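PDB 3KE7: putative ketosteroid isomerase from Parabacteroides distasonis ATCC 8503, which is of unproven activity but, with its SnoaL-like domain of the NTF2 clan, probably binds a small molecule in a pocket that holds bicine in the crystal. Local coordinates for residues B[43-48]-B[123-128]; B[91-96]-B[108-113]. One frame throughout, in Å; residues are numbered along the deposited sequence.

Contact 1: B[43-48]-B[123-128]. With BCN (bicine), chain F.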
ATOM      1  N   VAL B  43       6.728   6.844  -8.737  1.00  5.33           N
ATOM      2  CA  VAL B  43       5.891   6.809  -7.559  1.00  5.67           C
ATOM      3  C   VAL B  43       4.391   6.866  -7.917  1.00  6.02           C
ATOM      4  O   VAL B  43       3.978   7.564  -8.829  1.00  6.10           O
ATOM      5  CB  VAL B  43       6.288   7.963  -6.611  1.00  6.84           C
ATOM      6  CG1 VAL B  43       5.988   9.373  -7.281  1.00  7.03           C
ATOM      7  CG2 VAL B  43       5.606   7.834  -5.262  1.00  7.18           C
ATOM      8  N   ILE B  44       3.610   6.121  -7.158  1.00  6.36           N
ATOM      9  CA  ILE B  44       2.171   6.133  -7.205  1.00  5.23           C
ATOM     10  C   ILE B  44       1.720   6.627  -5.836  1.00  5.73           C
ATOM     11  O   ILE B  44       2.194   6.173  -4.815  1.00  6.35           O
ATOM     12  CB  ILE B  44       1.602   4.711  -7.467  1.00  5.73           C
ATOM     13  CG1 ILE B  44       2.127   4.107  -8.762  1.00  7.45           C
ATOM     14  CG2 ILE B  44       0.068   4.710  -7.418  1.00  6.82           C
ATOM     15  CD1 ILE B  44       1.779   4.831  -9.954  1.00 10.20           C
ATOM     16  N   TYR B  45       0.722   7.494  -5.807  1.00  5.18           N
ATOM     17  CA  TYR B  45       0.262   8.121  -4.563  1.00  5.52           C
ATOM     18  C   TYR B  45      -1.263   8.255  -4.496  1.00  5.62           C
ATOM     19  O   TYR B  45      -1.935   8.632  -5.476  1.00  5.66           O
ATOM     20  CB  TYR B  45       0.864   9.550  -4.509  1.00  5.93           C
ATOM     21  CG  TYR B  45       0.430  10.428  -3.341  1.00  5.15           C
ATOM     22  CD1 TYR B  45      -0.762  11.102  -3.392  1.00  6.75           C
ATOM     23  CD2 TYR B  45       1.258  10.633  -2.202  1.00  7.03           C
ATOM     24  CE1 TYR B  45      -1.175  11.892  -2.372  1.00  5.82           C
ATOM     25  CE2 TYR B  45       0.857  11.439  -1.186  1.00  7.03           C
ATOM     26  CZ  TYR B  45      -0.398  12.048  -1.261  1.00  6.19           C
ATOM     27  OH  TYR B  45      -0.813  12.881  -0.224  1.00  6.51           O
ATOM     28  N   PHE B  46      -1.812   7.910  -3.325  1.00  6.16           N
ATOM     29  CA  PHE B  46      -3.193   8.112  -2.983  1.00  4.75           C
ATOM     30  C   PHE B  46      -3.315   8.921  -1.694  1.00  5.13           C
ATOM     31  O   PHE B  46      -2.554   8.731  -0.751  1.00  5.78           O
ATOM     32  CB  PHE B  46      -3.913   6.797  -2.624  1.00  6.44           C
ATOM     33  CG  PHE B  46      -3.972   5.733  -3.678  1.00  5.66           C
ATOM     34  CD1 PHE B  46      -5.040   5.648  -4.576  1.00  4.79           C
ATOM     35  CD2 PHE B  46      -3.040   4.714  -3.707  1.00  9.18           C
ATOM     36  CE1 PHE B  46      -5.170   4.561  -5.464  1.00  7.24           C
ATOM     37  CE2 PHE B  46      -3.201   3.648  -4.643  1.00  7.44           C
ATOM     38  CZ  PHE B  46      -4.249   3.582  -5.470  1.00  7.70           C
ATOM     39  N   ASP B  47      -4.361   9.747  -1.632  1.00  5.76           N
ATOM     40  CA  ASP B  47      -4.778  10.344  -0.370  1.00  5.76           C
ATOM     41  C   ASP B  47      -6.270  10.636  -0.489  1.00  6.64           C
ATOM     42  O   ASP B  47      -6.835  10.474  -1.546  1.00  5.19           O
ATOM     43  CB  ASP B  47      -3.939  11.558   0.104  1.00  7.24           C
ATOM     44  CG  ASP B  47      -4.217  12.848  -0.633  1.00  7.07           C
ATOM     45  OD1 ASP B  47      -5.329  13.090  -1.161  1.00  7.84           O
ATOM     46  OD2 ASP B  47      -3.301  13.746  -0.576  1.00  6.48           O
ATOM     47  N   PRO B  48      -6.912  11.007   0.592  1.00  7.30           N
ATOM     48  CA  PRO B  48      -8.374  11.148   0.563  1.00  6.49           C
ATOM     49  C   PRO B  48      -8.921  12.276  -0.244  1.00  9.38           C
ATOM     50  O   PRO B  48     -10.154  12.354  -0.357  1.00 10.20           O
ATOM     51  CB  PRO B  48      -8.730  11.347   2.046  1.00  7.11           C
ATOM     52  CG  PRO B  48      -7.635  10.700   2.777  1.00  6.42           C
ATOM     53  CD  PRO B  48      -6.422  11.041   1.982  1.00  5.79           C
ATOM     54  N   ILE B 123       8.264   4.444  -3.661  1.00  6.41           N
ATOM     55  CA  ILE B 123       7.651   4.122  -4.927  1.00  5.05           C
ATOM     56  C   ILE B 123       6.121   4.045  -4.830  1.00  6.62           C
ATOM     57  O   ILE B 123       5.456   4.058  -5.840  1.00  5.84           O
ATOM     58  CB  ILE B 123       8.200   2.848  -5.579  1.00  4.95           C
ATOM     59  CG1 ILE B 123       7.859   1.605  -4.799  1.00  6.95           C
ATOM     60  CG2 ILE B 123       9.729   2.987  -5.685  1.00  9.39           C
ATOM     61  CD1 ILE B 123       8.099   0.302  -5.610  1.00  7.20           C
ATOM     62  N   GLN B 124       5.578   4.016  -3.636  1.00  6.06           N
ATOM     63  CA  GLN B 124       4.126   4.016  -3.462  1.00  5.18           C
ATOM     64  C   GLN B 124       3.760   4.573  -2.116  1.00  5.70           C
ATOM     65  O   GLN B 124       4.353   4.202  -1.106  1.00  5.87           O
ATOM     66  CB  GLN B 124       3.563   2.586  -3.594  1.00  6.45           C
ATOM     67  CG  GLN B 124       2.043   2.500  -3.638  1.00  7.66           C
ATOM     68  CD  GLN B 124       1.285   2.621  -2.322  1.00  6.28           C
ATOM     69  OE1 GLN B 124       0.101   2.858  -2.363  1.00  8.94           O
ATOM     70  NE2 GLN B 124       1.982   2.442  -1.142  1.00  7.13           N
ATOM     71  N   THR B 125       2.727   5.416  -2.089  1.00  4.89           N
ATOM     72  CA  THR B 125       2.217   6.017  -0.862  1.00  4.95           C
ATOM     73  C   THR B 125       0.703   5.919  -0.898  1.00  4.10           C
ATOM     74  O   THR B 125       0.059   6.265  -1.917  1.00  5.33           O
ATOM     75  CB  THR B 125       2.597   7.504  -0.764  1.00  4.73           C
ATOM     76  OG1 THR B 125       4.022   7.616  -0.714  1.00  5.92           O
ATOM     77  CG2 THR B 125       1.929   8.152   0.403  1.00  5.19           C
ATOM     78  N   HIS B 126       0.120   5.442   0.191  1.00  5.19           N
ATOM     79  CA  HIS B 126      -1.331   5.392   0.353  1.00  5.74           C
ATOM     80  C   HIS B 126      -1.678   5.909   1.737  1.00  4.93           C
ATOM     81  O   HIS B 126      -1.418   5.251   2.740  1.00  6.16           O
ATOM     82  CB  HIS B 126      -1.862   3.953   0.174  1.00  6.16           C
ATOM     83  CG  HIS B 126      -3.358   3.851  -0.029  1.00  5.62           C
ATOM     84  ND1 HIS B 126      -3.920   2.849  -0.812  1.00  5.20           N
ATOM     85  CD2 HIS B 126      -4.401   4.546   0.503  1.00  7.10           C
ATOM     86  CE1 HIS B 126      -5.248   2.960  -0.750  1.00  4.80           C
ATOM     87  NE2 HIS B 126      -5.561   4.010  -0.016  1.00  5.57           N
ATOM     88  N   TRP B 127      -2.254   7.128   1.783  1.00  5.23           N
ATOM     89  CA  TRP B 127      -2.752   7.731   2.991  1.00  5.34           C
ATOM     90  C   TRP B 127      -4.264   7.621   2.994  1.00  5.89           C
ATOM     91  O   TRP B 127      -4.904   7.937   1.976  1.00  5.72           O
ATOM     92  CB  TRP B 127      -2.408   9.234   3.062  1.00  5.11           C
ATOM     93  CG  TRP B 127      -0.980   9.539   3.342  1.00  4.98           C
ATOM     94  CD1 TRP B 127      -0.034   9.902   2.472  1.00  8.19           C
ATOM     95  CD2 TRP B 127      -0.351   9.475   4.628  1.00  5.20           C
ATOM     96  NE1 TRP B 127       1.161  10.098   3.127  1.00  7.22           N
ATOM     97  CE2 TRP B 127       0.985   9.858   4.462  1.00  7.17           C
ATOM     98  CE3 TRP B 127      -0.812   9.208   5.909  1.00  4.01           C
ATOM     99  CZ2 TRP B 127       1.891   9.896   5.526  1.00  6.41           C
ATOM    100  CZ3 TRP B 127       0.067   9.288   6.989  1.00  8.11           C
ATOM    101  CH2 TRP B 127       1.418   9.606   6.782  1.00  7.45           C
ATOM    102  N   SER B 128      -4.860   7.178   4.102  1.00  5.62           N
ATOM    103  CA  SER B 128      -6.322   7.220   4.213  1.00  4.85           C
ATOM    104  C   SER B 128      -6.701   7.642   5.619  1.00  6.25           C
ATOM    105  O   SER B 128      -5.908   7.491   6.571  1.00  6.17           O
ATOM    106  CB  SER B 128      -6.962   5.882   3.793  1.00  6.01           C
ATOM    107  OG  SER B 128      -6.674   4.824   4.678  1.00  6.35           O
TER
HETATM  108  N1  BCN F   1      -0.109  14.004   5.298  1.00 23.68           N
HETATM  109  C1  BCN F   1      -0.931  14.398   4.145  1.00 22.62           C
HETATM  110  C2  BCN F   1      -1.846  15.579   4.517  1.00 22.68           C
HETATM  111  O21 BCN F   1      -2.758  15.934   3.740  1.00 24.37           O
HETATM  112  O22 BCN F   1      -1.650  16.162   5.605  1.00 23.83           O
HETATM  113  C3  BCN F   1       1.219  13.540   4.864  1.00 18.15           C
HETATM  114  C4  BCN F   1       2.147  14.727   4.607  1.00 25.01           C
HETATM  115  O4  BCN F   1       2.049  15.565   5.769  1.00 25.17           O
HETATM  116  C5  BCN F   1      -0.802  12.933   5.993  1.00 23.73           C
HETATM  117  C6  BCN F   1      -0.307  12.835   7.413  1.00 22.21           C
HETATM  118  O6  BCN F   1      -0.287  14.151   8.029  1.00 24.17           O
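Paired on the same face of the sheet, Phe46 sets its CG anti to the carbonyl carbon (chi1 -60°) and His126 sets its CG anti to the backbone N (chi1 -165°). Their rings form an offset stack, with planes 30° apart and Phe46 CD2 3.6 Å from His126 ND1. Their strands, 43-46 and 123-128, are parallel neighbours in the curved mixed sheet of the NTF2-like fold, and Ile44, Phe46, Gln124 and His126 share the face turned to the second subunit. There the hydrocarbon ring of Phe46 shields one face of the imidazole, with CB also resting over it, while both imidazole nitrogens bond to the second subunit, ND1 to Thr109 and NE2 to Ser128 of that chain.

The backbone ladder alternates in the parallel manner. Ile44 N donates to Ile123 O, Thr125 N to Ile44 O at 2.9 Å, and Phe46 N to Thr125 O. The last, from Trp127 N to Phe46 O, is almost straight.

On the face of Tyr45 and Thr125, which looks into the cone of the fold, the beta-branched threonine sets its methyl CG2 3.7 Å from Tyr45 CD2, leaving OG1 to bond Glu110 on the next strand. The tyrosine suits this place by being apolar along its ring and polar at its end: OH donates to Asp47 OD2 at 2.7 Å, and that same oxygen also bonds Tyr63 OH. Farther along, Trp127 gives the bicine pocket a broad apolar wall and packs edge-to-face with Trp106. Bicine C5 lies over the centre of the indole, while C6 comes within 3.6 Å of Trp127 CZ3.

Contact 2: B[91-96]-B[108-113]; sequences LTFNLD and CTEVYR
Cys108 opens the pairing by laying its CB over one face of the Phe93 ring, 3.7 Å from the centroid and offset toward the rim. Its SG, anti to the backbone N (chi1 -172°), reaches the far end of the ring and stands 3.5 Å from Phe93 CZ, an oblique sulfur-aromatic contact. A small, polarisable side chain suits this spot, since Trp127 of the next strand also touches it. The ring reaches across because Phe93 CG sits between its own backbone N and carbonyl carbon (chi1 59°). Cys108 and Phe93 are a hydrogen-bonded pair, Cys108 N giving to Phe93 O at 2.9 Å and Phe93 N to Cys108 O.

Thr109 follows on the reverse face in a non-hydrogen-bonded pair with Thr92. The two side chains lie side by side, pointing the same way, with Thr92 CG2 in van der Waals contact 3.9 Å from Thr109 OG1. The hydroxyl itself bonds Gln124 of the second subunit, so threonine offers a methyl to the strand pair and a hydroxyl to the dimer. The strands, 88-99 and 102-114, form an antiparallel beta hairpin in the NTF2-like sheet, between strands 120-129 and 74-85.

Glu110 returns to the Phe93 side and pairs with Leu91: Leu91 N gives to Glu110 O and Glu110 N to Leu91 O, each at 2.8 Å. Its CG approaches the edge of the Phe93 ring at 4.3 Å from CE1, and the chain, bent at chi2 (-81°), carries the buried carboxylate toward Thr125, with the Glu23 carboxylate close by. Tyr112 leans back toward Leu91, whose CD2 is 4.4 Å from Tyr112 CE1, while its OH bonds Glu23 on helix 15-28, which also packs on Leu91.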
ATOM      1  N   LEU B  91       6.379  -0.281   4.621  1.00  5.86           N
ATOM      2  CA  LEU B  91       6.117   0.344   5.926  1.00  5.42           C
ATOM      3  C   LEU B  91       4.638   0.609   6.075  1.00  6.71           C
ATOM      4  O   LEU B  91       4.021   1.290   5.247  1.00  6.73           O
ATOM      5  CB  LEU B  91       6.908   1.643   6.053  1.00  5.40           C
ATOM      6  CG  LEU B  91       6.523   2.533   7.228  1.00  5.79           C
ATOM      7  CD1 LEU B  91       6.816   1.855   8.595  1.00  6.99           C
ATOM      8  CD2 LEU B  91       7.233   3.898   7.101  1.00  7.08           C
ATOM      9  N   THR B  92       4.057   0.061   7.107  1.00  6.29           N
ATOM     10  CA  THR B  92       2.640   0.302   7.405  1.00  5.91           C
ATOM     11  C   THR B  92       2.526   0.852   8.824  1.00  5.91           C
ATOM     12  O   THR B  92       3.250   0.430   9.749  1.00  6.75           O
ATOM     13  CB  THR B  92       1.765  -0.959   7.255  1.00  6.42           C
ATOM     14  OG1 THR B  92       2.341  -2.013   8.012  1.00  6.37           O
ATOM     15  CG2 THR B  92       1.704  -1.393   5.774  1.00  6.66           C
ATOM     16  N   PHE B  93       1.614   1.797   9.027  1.00  6.39           N
ATOM     17  CA  PHE B  93       1.421   2.374  10.329  1.00  5.64           C
ATOM     18  C   PHE B  93       0.091   3.133  10.374  1.00  6.23           C
ATOM     19  O   PHE B  93      -0.520   3.421   9.321  1.00  5.62           O
ATOM     20  CB  PHE B  93       2.592   3.312  10.710  1.00  6.65           C
ATOM     21  CG  PHE B  93       2.837   4.484   9.763  1.00  6.35           C
ATOM     22  CD1 PHE B  93       3.633   4.319   8.647  1.00  5.33           C
ATOM     23  CD2 PHE B  93       2.335   5.758  10.040  1.00  6.21           C
ATOM     24  CE1 PHE B  93       3.873   5.384   7.776  1.00  6.33           C
ATOM     25  CE2 PHE B  93       2.589   6.832   9.197  1.00  7.22           C
ATOM     26  CZ  PHE B  93       3.349   6.615   8.039  1.00  7.92           C
ATOM     27  N   ASN B  94      -0.293   3.481  11.597  1.00  5.92           N
ATOM     28  CA  ASN B  94      -1.321   4.442  11.833  1.00  5.97           C
ATOM     29  C   ASN B  94      -0.650   5.695  12.367  1.00  5.84           C
ATOM     30  O   ASN B  94       0.453   5.604  12.950  1.00  7.10           O
ATOM     31  CB  ASN B  94      -2.384   3.868  12.778  1.00  5.00           C
ATOM     32  CG  ASN B  94      -3.263   2.883  12.072  1.00  6.20           C
ATOM     33  OD1 ASN B  94      -3.025   1.679  12.107  1.00  7.41           O
ATOM     34  ND2 ASN B  94      -4.203   3.415  11.284  1.00  5.37           N
ATOM     35  N   LEU B  95      -1.274   6.833  12.164  1.00  6.56           N
ATOM     36  CA  LEU B  95      -0.688   8.087  12.594  1.00  7.57           C
ATOM     37  C   LEU B  95      -1.734   8.993  13.166  1.00  6.31           C
ATOM     38  O   LEU B  95      -2.701   9.293  12.502  1.00  8.56           O
ATOM     39  CB  LEU B  95      -0.039   8.801  11.408  1.00  8.20           C
ATOM     40  CG  LEU B  95       0.850  10.051  11.728  1.00  8.86           C
ATOM     41  CD1 LEU B  95       2.149   9.586  12.292  1.00 11.83           C
ATOM     42  CD2 LEU B  95       1.102  10.865  10.456  1.00  9.41           C
ATOM     43  N   ASP B  96      -1.557   9.424  14.416  1.00  7.11           N
ATOM     44  CA  ASP B  96      -2.415  10.485  14.982  1.00  9.38           C
ATOM     45  C   ASP B  96      -1.678  11.867  14.771  1.00  8.39           C
ATOM     46  O   ASP B  96      -0.622  12.040  15.284  1.00 13.97           O
ATOM     47  CB  ASP B  96      -2.677  10.235  16.466  1.00  9.35           C
ATOM     48  CG  ASP B  96      -3.622   9.068  16.737  1.00  9.23           C
ATOM     49  OD1 ASP B  96      -4.266   8.527  15.813  1.00 10.29           O
ATOM     50  OD2 ASP B  96      -3.683   8.679  17.921  1.00 12.17           O
ATOM     51  N   CYS B 108      -1.578   4.479   6.843  1.00  4.81           N
ATOM     52  CA  CYS B 108      -0.559   4.694   5.835  1.00  5.79           C
ATOM     53  C   CYS B 108       0.178   3.431   5.419  1.00  4.28           C
ATOM     54  O   CYS B 108       0.648   2.665   6.285  1.00  5.44           O
ATOM     55  CB  CYS B 108       0.459   5.725   6.312  1.00  6.13           C
ATOM     56  SG  CYS B 108       1.660   6.230   5.021  1.00  8.42           S
ATOM     57  N   THR B 109       0.310   3.264   4.105  1.00  6.13           N
ATOM     58  CA  THR B 109       1.209   2.303   3.525  1.00  5.10           C
ATOM     59  C   THR B 109       2.231   3.047   2.667  1.00  4.80           C
ATOM     60  O   THR B 109       1.843   3.750   1.711  1.00  6.41           O
ATOM     61  CB  THR B 109       0.493   1.313   2.641  1.00  6.62           C
ATOM     62  OG1 THR B 109      -0.545   0.684   3.382  1.00  6.90           O
ATOM     63  CG2 THR B 109       1.476   0.250   2.063  1.00  5.69           C
ATOM     64  N   GLU B 110       3.504   2.855   2.937  1.00  5.11           N
ATOM     65  CA  GLU B 110       4.583   3.350   2.109  1.00  5.06           C
ATOM     66  C   GLU B 110       5.342   2.134   1.584  1.00  6.66           C
ATOM     67  O   GLU B 110       5.588   1.171   2.355  1.00  9.67           O
ATOM     68  CB  GLU B 110       5.586   4.223   2.899  1.00  7.36           C
ATOM     69  CG  GLU B 110       5.029   5.378   3.617  1.00  5.19           C
ATOM     70  CD  GLU B 110       4.790   6.575   2.728  1.00  6.84           C
ATOM     71  OE1 GLU B 110       4.783   6.400   1.501  1.00  9.50           O
ATOM     72  OE2 GLU B 110       4.620   7.719   3.269  1.00  7.15           O
ATOM     73  N   VAL B 111       5.684   2.128   0.298  1.00  4.94           N
ATOM     74  CA  VAL B 111       6.592   1.118  -0.222  1.00  4.54           C
ATOM     75  C   VAL B 111       7.882   1.851  -0.637  1.00  5.78           C
ATOM     76  O   VAL B 111       7.843   2.738  -1.464  1.00  6.41           O
ATOM     77  CB  VAL B 111       6.038   0.369  -1.392  1.00  6.53           C
ATOM     78  CG1 VAL B 111       7.067  -0.693  -1.829  1.00  7.91           C
ATOM     79  CG2 VAL B 111       4.694  -0.316  -1.024  1.00  8.72           C
ATOM     80  N   TYR B 112       9.017   1.449  -0.030  1.00  4.63           N
ATOM     81  CA  TYR B 112      10.340   1.960  -0.328  1.00  5.26           C
ATOM     82  C   TYR B 112      11.125   0.917  -1.113  1.00  5.96           C
ATOM     83  O   TYR B 112      10.986  -0.301  -0.868  1.00  6.76           O
ATOM     84  CB  TYR B 112      11.132   2.228   0.969  1.00  6.97           C
ATOM     85  CG  TYR B 112      10.763   3.467   1.770  1.00  5.66           C
ATOM     86  CD1 TYR B 112       9.627   3.510   2.539  1.00  6.00           C
ATOM     87  CD2 TYR B 112      11.611   4.565   1.792  1.00  6.18           C
ATOM     88  CE1 TYR B 112       9.338   4.585   3.347  1.00  6.58           C
ATOM     89  CE2 TYR B 112      11.319   5.675   2.555  1.00  7.03           C
ATOM     90  CZ  TYR B 112      10.174   5.680   3.332  1.00  7.54           C
ATOM     91  OH  TYR B 112       9.898   6.786   4.141  1.00  7.64           O
ATOM     92  N   ARG B 113      11.911   1.378  -2.074  1.00  5.87           N
ATOM     93  CA  ARG B 113      12.742   0.549  -2.894  1.00  6.54           C
ATOM     94  C   ARG B 113      14.163   1.031  -2.788  1.00  5.13           C
ATOM     95  O   ARG B 113      14.408   2.234  -2.901  1.00  7.30           O
ATOM     96  CB  ARG B 113      12.283   0.574  -4.371  1.00  6.76           C
ATOM     97  CG  ARG B 113      13.165  -0.293  -5.337  1.00  6.40           C
ATOM     98  CD  ARG B 113      12.674  -0.275  -6.778  1.00  9.67           C
ATOM     99  NE  ARG B 113      12.686   1.086  -7.270  1.00  7.93           N
ATOM    100  CZ  ARG B 113      11.781   1.635  -8.103  1.00  9.89           C
ATOM    101  NH1 ARG B 113      10.753   0.935  -8.598  1.00 10.75           N
ATOM    102  NH2 ARG B 113      11.888   2.923  -8.427  1.00  9.52           N
TER

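In the fold
Both contacts are buried and belong to one sheet, in which strands 102-114 and 120-129 are adjacent: an acid-threonine bond ties the two contacts, and the classic beta bulge at Ile123 and Gln124 faces Val111. Contact 1 is parallel and joins distant parts of the chain; contact 2 is antiparallel, within a local hairpin. Their chemistry follows their surroundings. On the inner face, contact 1 brings aromatic and polar groups beside helix 57-65 and the bicine pocket, whereas contact 2 sets mainly apolar groups and a buried acid against helix 15-28. On the dimer face both mix apolar packing with polar groups bonded to the other subunit, so that contact 2 of one chain meets contact 1 of its partner.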